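Local coordinates for protein uricase (Arthrobacter globiformis, PDB 2YZB) that catalyses the oxidation of uric acid by molecular oxygen to 5-hydroxyisourate, which is processed further to (S)-allantoin, at residues A[159-164]-A[180-185]. Sequence-based numbering, arbitrary orientation.
Sequences TGSEFH and RILATD. With URC (uric acid), chain L.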
# COMPACT_ATOMS: atom_id res chain seq x y z
N THR A 159 -15.98 12.94 21.53
CA THR A 159 -16.71 12.62 22.76
C THR A 159 -18.08 12.10 22.33
O THR A 159 -18.33 11.94 21.13
CB THR A 159 -16.88 13.86 23.68
OG1 THR A 159 -17.35 13.42 24.97
CG2 THR A 159 -17.87 14.86 23.10
N GLY A 160 -18.97 11.82 23.28
CA GLY A 160 -20.28 11.32 22.91
C GLY A 160 -20.23 9.83 22.60
O GLY A 160 -20.98 9.31 21.77
N SER A 161 -19.30 9.15 23.25
CA SER A 161 -19.12 7.72 23.08
C SER A 161 -18.75 7.13 24.43
O SER A 161 -17.89 7.66 25.14
CB SER A 161 -18.03 7.43 22.05
OG SER A 161 -17.73 6.04 22.00
N GLU A 162 -19.42 6.04 24.80
CA GLU A 162 -19.18 5.35 26.05
C GLU A 162 -19.11 3.86 25.74
O GLU A 162 -19.51 3.43 24.66
CB GLU A 162 -20.36 5.56 27.02
CG GLU A 162 -20.66 7.00 27.36
CD GLU A 162 -21.82 7.14 28.32
OE1 GLU A 162 -21.88 6.38 29.32
OE2 GLU A 162 -22.68 8.02 28.10
N PHE A 163 -18.57 3.10 26.68
CA PHE A 163 -18.52 1.64 26.56
C PHE A 163 -18.36 1.07 27.96
O PHE A 163 -17.27 1.11 28.55
CB PHE A 163 -17.37 1.15 25.68
CG PHE A 163 -17.45 -0.32 25.37
CD1 PHE A 163 -18.56 -0.83 24.69
CD2 PHE A 163 -16.47 -1.20 25.81
CE1 PHE A 163 -18.69 -2.21 24.46
CE2 PHE A 163 -16.60 -2.58 25.58
CZ PHE A 163 -17.71 -3.08 24.90
N HIS A 164 -19.47 0.56 28.48
CA HIS A 164 -19.47 -0.02 29.81
C HIS A 164 -20.53 -1.11 29.92
O HIS A 164 -21.30 -1.34 28.98
CB HIS A 164 -19.71 1.09 30.86
CG HIS A 164 -20.85 2.00 30.53
ND1 HIS A 164 -22.17 1.61 30.61
CD2 HIS A 164 -20.87 3.29 30.12
CE1 HIS A 164 -22.95 2.62 30.26
NE2 HIS A 164 -22.18 3.65 29.96
N ARG A 180 -14.93 8.54 25.57
CA ARG A 180 -13.83 8.03 24.75
C ARG A 180 -14.02 8.49 23.31
O ARG A 180 -15.09 8.97 22.94
CB ARG A 180 -13.81 6.49 24.78
CG ARG A 180 -15.01 5.86 24.07
CD ARG A 180 -14.90 4.34 23.93
NE ARG A 180 -15.99 3.81 23.10
CZ ARG A 180 -16.08 2.55 22.69
NH1 ARG A 180 -15.15 1.66 23.02
NH2 ARG A 180 -17.10 2.18 21.92
N ILE A 181 -12.97 8.36 22.51
CA ILE A 181 -13.06 8.71 21.10
C ILE A 181 -13.62 7.50 20.37
O ILE A 181 -13.34 6.35 20.74
CB ILE A 181 -11.66 9.04 20.51
CG1 ILE A 181 -11.21 10.43 20.99
CG2 ILE A 181 -11.72 9.02 18.98
CD1 ILE A 181 -9.85 10.85 20.46
N LEU A 182 -14.44 7.75 19.36
CA LEU A 182 -15.00 6.67 18.55
C LEU A 182 -14.63 7.04 17.12
O LEU A 182 -15.15 8.02 16.59
CB LEU A 182 -16.52 6.60 18.71
CG LEU A 182 -17.19 5.51 17.84
CD1 LEU A 182 -16.74 4.14 18.31
CD2 LEU A 182 -18.70 5.63 17.93
N ALA A 183 -13.73 6.28 16.52
CA ALA A 183 -13.27 6.53 15.16
C ALA A 183 -13.41 5.25 14.33
O ALA A 183 -13.08 4.16 14.80
CB ALA A 183 -11.81 6.99 15.16
N THR A 184 -13.88 5.40 13.10
CA THR A 184 -14.08 4.26 12.23
C THR A 184 -13.95 4.67 10.77
O THR A 184 -13.83 5.86 10.45
CB THR A 184 -15.48 3.62 12.47
OG1 THR A 184 -15.60 2.41 11.72
CG2 THR A 184 -16.59 4.56 12.03
N ASP A 185 -13.92 3.67 9.89
CA ASP A 185 -13.87 3.91 8.45
C ASP A 185 -15.22 3.42 8.00
O ASP A 185 -15.54 2.24 8.17
CB ASP A 185 -12.78 3.07 7.77
CG ASP A 185 -11.38 3.53 8.11
OD1 ASP A 185 -11.16 4.75 8.20
OD2 ASP A 185 -10.50 2.66 8.28
N1 URC L . -17.69 -2.62 20.99
C2 URC L . -17.32 -1.29 21.21
C6 URC L . -16.95 -3.74 21.36
N3 URC L . -16.12 -1.04 21.85
O11 URC L . -18.01 -0.37 20.86
C4 URC L . -15.34 -2.06 22.25
C5 URC L . -15.69 -3.38 22.04
N9 URC L . -14.17 -1.96 22.87
O13 URC L . -17.37 -4.86 21.11
N7 URC L . -14.72 -4.14 22.53
C8 URC L . -13.83 -3.25 23.02
O24 URC L . -12.79 -3.59 23.56
O HOH W 1 -19.36 3.79 21.91
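Phe163 and Arg180 together form one wall and one rim of the uric acid pocket of uricase, in the loop joining antiparallel strands 143-157 and 182-192 of this T-fold (tunnelling fold) enzyme. The Phe163 ring lies face-on over the uric acid, N3 of the ligand sitting 3.6 Å above the ring plane over its centre. Arg180 meets the same ligand from its rim: NH2 donates to O11 of uric acid at 2.9 Å. The two side chains touch as well, because CB of Phe163 rests on the face of the guanidinium, 3.5 Å from Arg180 CZ. With CG anti to the backbone N (chi1 -170°), the phenyl group swings beyond the arginine to the ligand, and its plane stays within 9° of the guanidinium plane.

Ser161 forms a second shell that probably helps to position the guanidinium. Its OG accepts the N-H of Arg180 NE at 3.0 Å, nearly straight and close to the guanidinium plane, which restrains rotation of the group. A water accepts a hydrogen bond from Arg180 NH2 and donates one to Glu162 O, and is also bonded to Ser161 OG, so NH2 is shared between ligand and water. The backbone N of Arg180 also donates to Ser161 O, so the loop holds the residue at its main chain as well as at NE.

Further out, Glu162 OE1 accepts from His164 NE2, and OE2 is hydrogen-bonded to His218. Uric acid is also hydrogen-bonded to Leu222 N and Gln223 OE1 of the same chain and to Asp68 N of the third subunit, so the site is shared between subunits. On the strand side, Leu182 CB packs 3.5 Å from Ser161 OG, the same oxygen that receives the arginine NE.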